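Side-chain contacts in quinone oxidoreductase 1 (Escherichia coli, PDB 1QOR), which catalyses the NADPH-dependent reduction of quinones to semiquinones and works as a homodimer of the zinc-containing alcohol dehydrogenase family: residues Gln117-Phe122 with Ser322-Pro327; Pro110-Phe115 with Leu286-Val291. All blocks are in the same frame, centred on the assembly; numbering follows the deposited sequence.

Contact 1. Residues Gln117-Phe122 with Ser322-Pro327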
loop_
_atom_site.group_PDB
_atom_site.type_symbol
_atom_site.label_atom_id
_atom_site.label_comp_id
_atom_site.label_asym_id
_atom_site.label_seq_id
_atom_site.Cartn_x
_atom_site.Cartn_y
_atom_site.Cartn_z
ATOM N N GLN A 117 1.760 29.992 -18.136
ATOM C CA GLN A 117 2.672 28.875 -17.892
ATOM C C GLN A 117 2.460 28.345 -16.503
ATOM O O GLN A 117 2.547 27.138 -16.269
ATOM C CB GLN A 117 4.137 29.290 -17.987
ATOM C CG GLN A 117 4.637 29.513 -19.378
ATOM C CD GLN A 117 6.063 30.039 -19.365
ATOM O OE1 GLN A 117 6.384 31.014 -18.663
ATOM N NE2 GLN A 117 6.943 29.363 -20.096
ATOM N N ALA A 118 2.228 29.271 -15.581
ATOM C CA ALA A 118 2.019 28.947 -14.184
ATOM C C ALA A 118 0.719 28.156 -13.973
ATOM O O ALA A 118 0.738 27.092 -13.347
ATOM C CB ALA A 118 2.034 30.220 -13.360
ATOM N N ALA A 119 -0.380 28.619 -14.558
ATOM C CA ALA A 119 -1.667 27.941 -14.422
ATOM C C ALA A 119 -1.722 26.630 -15.230
ATOM O O ALA A 119 -2.674 25.826 -15.089
ATOM C CB ALA A 119 -2.813 28.875 -14.859
ATOM N N ALA A 120 -0.764 26.432 -16.136
ATOM C CA ALA A 120 -0.756 25.210 -16.923
ATOM C C ALA A 120 0.016 24.098 -16.162
ATOM O O ALA A 120 -0.139 22.885 -16.428
ATOM C CB ALA A 120 -0.057 25.475 -18.290
ATOM N N SER A 121 0.783 24.493 -15.156
ATOM C CA SER A 121 1.662 23.527 -14.551
ATOM C C SER A 121 1.853 23.523 -13.065
ATOM O O SER A 121 2.621 22.685 -12.573
ATOM C CB SER A 121 3.042 23.800 -15.147
ATOM O OG SER A 121 3.456 25.106 -14.727
ATOM N N PHE A 122 1.243 24.453 -12.340
ATOM C CA PHE A 122 1.477 24.484 -10.890
ATOM C C PHE A 122 0.929 23.257 -10.101
ATOM O O PHE A 122 1.685 22.538 -9.452
ATOM C CB PHE A 122 1.018 25.822 -10.285
ATOM C CG PHE A 122 1.638 26.117 -8.934
ATOM C CD1 PHE A 122 3.026 26.184 -8.787
ATOM C CD2 PHE A 122 0.834 26.292 -7.806
ATOM C CE1 PHE A 122 3.605 26.422 -7.533
ATOM C CE2 PHE A 122 1.404 26.531 -6.550
ATOM C CZ PHE A 122 2.787 26.597 -6.415
ATOM N N SER A 322 -1.809 20.388 -20.863
ATOM C CA SER A 322 -2.717 21.237 -20.134
ATOM C C SER A 322 -3.676 22.135 -20.940
ATOM O O SER A 322 -3.461 22.430 -22.134
ATOM C CB SER A 322 -1.893 22.087 -19.210
ATOM O OG SER A 322 -1.113 21.279 -18.348
ATOM N N SER A 323 -4.785 22.494 -20.279
ATOM C CA SER A 323 -5.825 23.381 -20.794
ATOM C C SER A 323 -5.883 24.563 -19.837
ATOM O O SER A 323 -5.394 24.501 -18.677
ATOM C CB SER A 323 -7.199 22.700 -20.817
ATOM O OG SER A 323 -7.294 21.673 -21.799
ATOM N N LEU A 324 -6.483 25.645 -20.303
ATOM C CA LEU A 324 -6.594 26.817 -19.467
ATOM C C LEU A 324 -7.903 27.522 -19.706
ATOM O O LEU A 324 -8.518 27.352 -20.762
ATOM C CB LEU A 324 -5.490 27.818 -19.800
ATOM C CG LEU A 324 -4.047 27.549 -19.424
ATOM C CD1 LEU A 324 -3.189 28.607 -20.100
ATOM C CD2 LEU A 324 -3.862 27.601 -17.911
ATOM N N LEU A 325 -8.337 28.251 -18.685
ATOM C CA LEU A 325 -9.511 29.110 -18.775
ATOM C C LEU A 325 -8.939 30.527 -18.629
ATOM O O LEU A 325 -8.114 30.810 -17.737
ATOM C CB LEU A 325 -10.530 28.852 -17.652
ATOM C CG LEU A 325 -11.385 27.584 -17.693
ATOM C CD1 LEU A 325 -12.325 27.591 -16.435
ATOM C CD2 LEU A 325 -12.191 27.482 -19.007
ATOM N N ILE A 326 -9.336 31.400 -19.541
ATOM C CA ILE A 326 -8.858 32.780 -19.515
ATOM C C ILE A 326 -10.015 33.689 -19.131
ATOM O O ILE A 326 -11.061 33.665 -19.789
ATOM C CB ILE A 326 -8.296 33.226 -20.909
ATOM C CG1 ILE A 326 -7.353 32.149 -21.462
ATOM C CG2 ILE A 326 -7.560 34.552 -20.773
ATOM C CD1 ILE A 326 -6.153 31.862 -20.573
ATOM N N PRO A 327 -9.886 34.387 -17.986
ATOM C CA PRO A 327 -10.844 35.329 -17.396
ATOM C C PRO A 327 -11.016 36.533 -18.318
ATOM O O PRO A 327 -12.137 37.085 -18.350
ATOM C CB PRO A 327 -10.136 35.783 -16.118
ATOM C CG PRO A 327 -9.251 34.671 -15.785
ATOM C CD PRO A 327 -8.707 34.248 -17.119
ATOM O OXT PRO A 327 -10.015 36.930 -18.974
HETATM O O HOH W 1 -4.079 23.764 -16.354
#

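Contact 2. Residues Pro110-Phe115 with Leu286-Val291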
loop_
_atom_site.group_PDB
_atom_site.type_symbol
_atom_site.label_atom_id
_atom_site.label_comp_id
_atom_site.label_asym_id
_atom_site.label_seq_id
_atom_site.Cartn_x
_atom_site.Cartn_y
_atom_site.Cartn_z
ATOM N N PRO A 110 8.091 33.752 -10.314
ATOM C CA PRO A 110 9.283 34.479 -10.747
ATOM C C PRO A 110 8.912 35.193 -12.065
ATOM O O PRO A 110 8.109 34.696 -12.858
ATOM C CB PRO A 110 10.288 33.355 -11.003
ATOM C CG PRO A 110 9.792 32.218 -10.072
ATOM C CD PRO A 110 8.327 32.294 -10.320
ATOM N N ALA A 111 9.552 36.328 -12.319
ATOM C CA ALA A 111 9.305 37.124 -13.517
ATOM C C ALA A 111 9.358 36.319 -14.786
ATOM O O ALA A 111 8.562 36.545 -15.691
ATOM C CB ALA A 111 10.303 38.259 -13.604
ATOM N N ALA A 112 10.278 35.368 -14.859
ATOM C CA ALA A 112 10.438 34.555 -16.061
ATOM C C ALA A 112 9.272 33.632 -16.373
ATOM O O ALA A 112 9.217 33.001 -17.443
ATOM C CB ALA A 112 11.697 33.737 -15.947
ATOM N N ILE A 113 8.349 33.502 -15.433
ATOM C CA ILE A 113 7.262 32.587 -15.673
ATOM C C ILE A 113 5.972 33.327 -15.874
ATOM O O ILE A 113 5.590 34.128 -15.032
ATOM C CB ILE A 113 7.198 31.539 -14.541
ATOM C CG1 ILE A 113 8.571 30.812 -14.471
ATOM C CG2 ILE A 113 6.034 30.523 -14.803
ATOM C CD1 ILE A 113 8.690 29.807 -13.403
ATOM N N SER A 114 5.346 33.103 -17.032
ATOM C CA SER A 114 4.098 33.752 -17.362
ATOM C C SER A 114 2.887 33.165 -16.609
ATOM O O SER A 114 2.905 32.002 -16.180
ATOM C CB SER A 114 3.866 33.632 -18.844
ATOM O OG SER A 114 3.277 32.398 -19.148
ATOM N N PHE A 115 1.797 33.927 -16.563
ATOM C CA PHE A 115 0.592 33.481 -15.863
ATOM C C PHE A 115 0.033 32.250 -16.511
ATOM O O PHE A 115 -0.421 31.360 -15.799
ATOM C CB PHE A 115 -0.488 34.577 -15.792
ATOM C CG PHE A 115 -0.127 35.703 -14.881
ATOM C CD1 PHE A 115 0.310 35.453 -13.605
ATOM C CD2 PHE A 115 -0.241 37.015 -15.303
ATOM C CE1 PHE A 115 0.637 36.510 -12.740
ATOM C CE2 PHE A 115 0.075 38.067 -14.456
ATOM C CZ PHE A 115 0.517 37.816 -13.177
ATOM N N LEU A 286 13.011 24.485 -13.042
ATOM C CA LEU A 286 12.999 23.572 -14.178
ATOM C C LEU A 286 12.255 24.154 -15.370
ATOM O O LEU A 286 12.576 23.841 -16.519
ATOM C CB LEU A 286 12.365 22.251 -13.766
ATOM C CG LEU A 286 13.183 20.971 -13.475
ATOM C CD1 LEU A 286 14.704 21.120 -13.369
ATOM C CD2 LEU A 286 12.593 20.319 -12.233
ATOM N N ILE A 287 11.223 24.954 -15.103
ATOM C CA ILE A 287 10.460 25.601 -16.179
ATOM C C ILE A 287 11.247 26.812 -16.749
ATOM O O ILE A 287 11.313 26.986 -17.976
ATOM C CB ILE A 287 9.080 26.071 -15.687
ATOM C CG1 ILE A 287 8.197 24.869 -15.412
ATOM C CG2 ILE A 287 8.423 26.972 -16.718
ATOM C CD1 ILE A 287 6.948 25.223 -14.628
ATOM N N ALA A 288 11.810 27.638 -15.857
ATOM C CA ALA A 288 12.601 28.805 -16.241
ATOM C C ALA A 288 13.803 28.377 -17.074
ATOM O O ALA A 288 14.164 29.036 -18.052
ATOM C CB ALA A 288 13.070 29.552 -15.028
ATOM N N SER A 289 14.414 27.260 -16.714
ATOM C CA SER A 289 15.563 26.815 -17.454
ATOM C C SER A 289 15.172 26.063 -18.707
ATOM O O SER A 289 16.056 25.614 -19.449
ATOM C CB SER A 289 16.475 25.971 -16.577
ATOM O OG SER A 289 15.919 24.692 -16.444
ATOM N N GLY A 290 13.870 25.953 -18.981
ATOM C CA GLY A 290 13.430 25.239 -20.176
ATOM C C GLY A 290 13.517 23.701 -20.167
ATOM O O GLY A 290 13.301 23.049 -21.201
ATOM N N VAL A 291 13.854 23.107 -19.021
ATOM C CA VAL A 291 13.935 21.662 -18.898
ATOM C C VAL A 291 12.513 21.092 -18.971
ATOM O O VAL A 291 12.301 19.973 -19.456
ATOM C CB VAL A 291 14.611 21.240 -17.578
ATOM C CG1 VAL A 291 14.548 19.726 -17.402
ATOM C CG2 VAL A 291 16.031 21.724 -17.556
#

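Contact 1. Residues Gln117-Phe122 with Ser322-Pro327
Ser322 turns OG away from its own carbonyl carbon and beside its backbone N (chi1 -57°), which carries the hydroxyl to Ala120. Leu324 has CG on the corresponding side (chi1 -71°) and is extended beyond CG, and this brings its CD2 branch to the helix. Ser322 OG donates a hydrogen bond of 2.7 Å to Ala120 O. The hydroxyl lies in the carbonyl plane, on a lone pair, with a C=O...OG angle of 141°. Ser322 CB also meets Ala120 CB at 4.0 Å. Leu324 CD2 presses on Ala119 CB at 3.5 Å, tighter than a usual carbon contact. A water links Ala119 O and Ser323 O, 2.8 Å from each. Without the hydroxyl, as with an alanine here, Ala120 O would probably lose this donor, and the chain before the last strand its direct side-chain bond to the helix. The side chain of Ser322 is about 4 Å from Gly152, an NADP(+)-binding residue, and about 6 Å from the bound NADPH, so this chain end lies beside the cofactor site. Strand 324-326 lies between antiparallel strand 37-39 and parallel strand 301-303, with helix 115-135 over it and Ala119 touching Ala37.

Contact 2. Residues Pro110-Phe115 with Leu286-Val291
Ala112 and Ala288 mark the closest approach of the two backbones, their CA atoms 6.1 Å apart. Ala112 belongs to a type I beta turn from Pro110 to Ile113, closed by a hydrogen bond of 2.8 Å from Ile113 N to Pro110 O. Ala288 lies at the end of helix 273-288. There the chain leaves the helix through a Schellman motif. Gly290 takes a positive phi (74°), and its N bonds to Ile287 O at 2.9 Å. A weak bond from Val291 N to Leu286 O completes the motif. No hydrogen bond joins the two segments, and the contact is apolar and light. Ala112 CB and Ala288 CB meet at 4.5 Å, on the exposed side. Deeper in, Ile113 reaches across with CD1, the end of its longer branch. Its extended chi2 of 178° carries that methyl outward to Ile287 CG2, the short branch of its partner, at 4.4 Å. Both isoleucines are buried, so the pair forms the inner half of the contact. Ile113 also touches Phe284, one turn earlier on helix 273-288. The turn follows strand 106-108 and leads into helix 115-135, whose N-cap is Ser114. Beyond the helix end, Val291 leans on Ala163 of helix 152-164.

How the contacts relate
From the N terminus, the chain builds most of the mixed sheet before it reaches 110-115 and enters helix 115-135, which holds 117-122. It next runs through the six-stranded parallel sheet of the nucleotide-binding domain. On its return, 286-291 closes the loop of contact 2, with 170 residues between its segments. The C-terminal 322-327 then closes contact 1 over 199 residues. The segments alternate, so the two loops cross rather than nest. Contact 2 ties the entry to helix 115-135 to the end of helix 273-288. Contact 1 joins the first turns of helix 115-135 to the last strand. Their centres are 14 Å apart, and Ser121 packs against Ile287 between them.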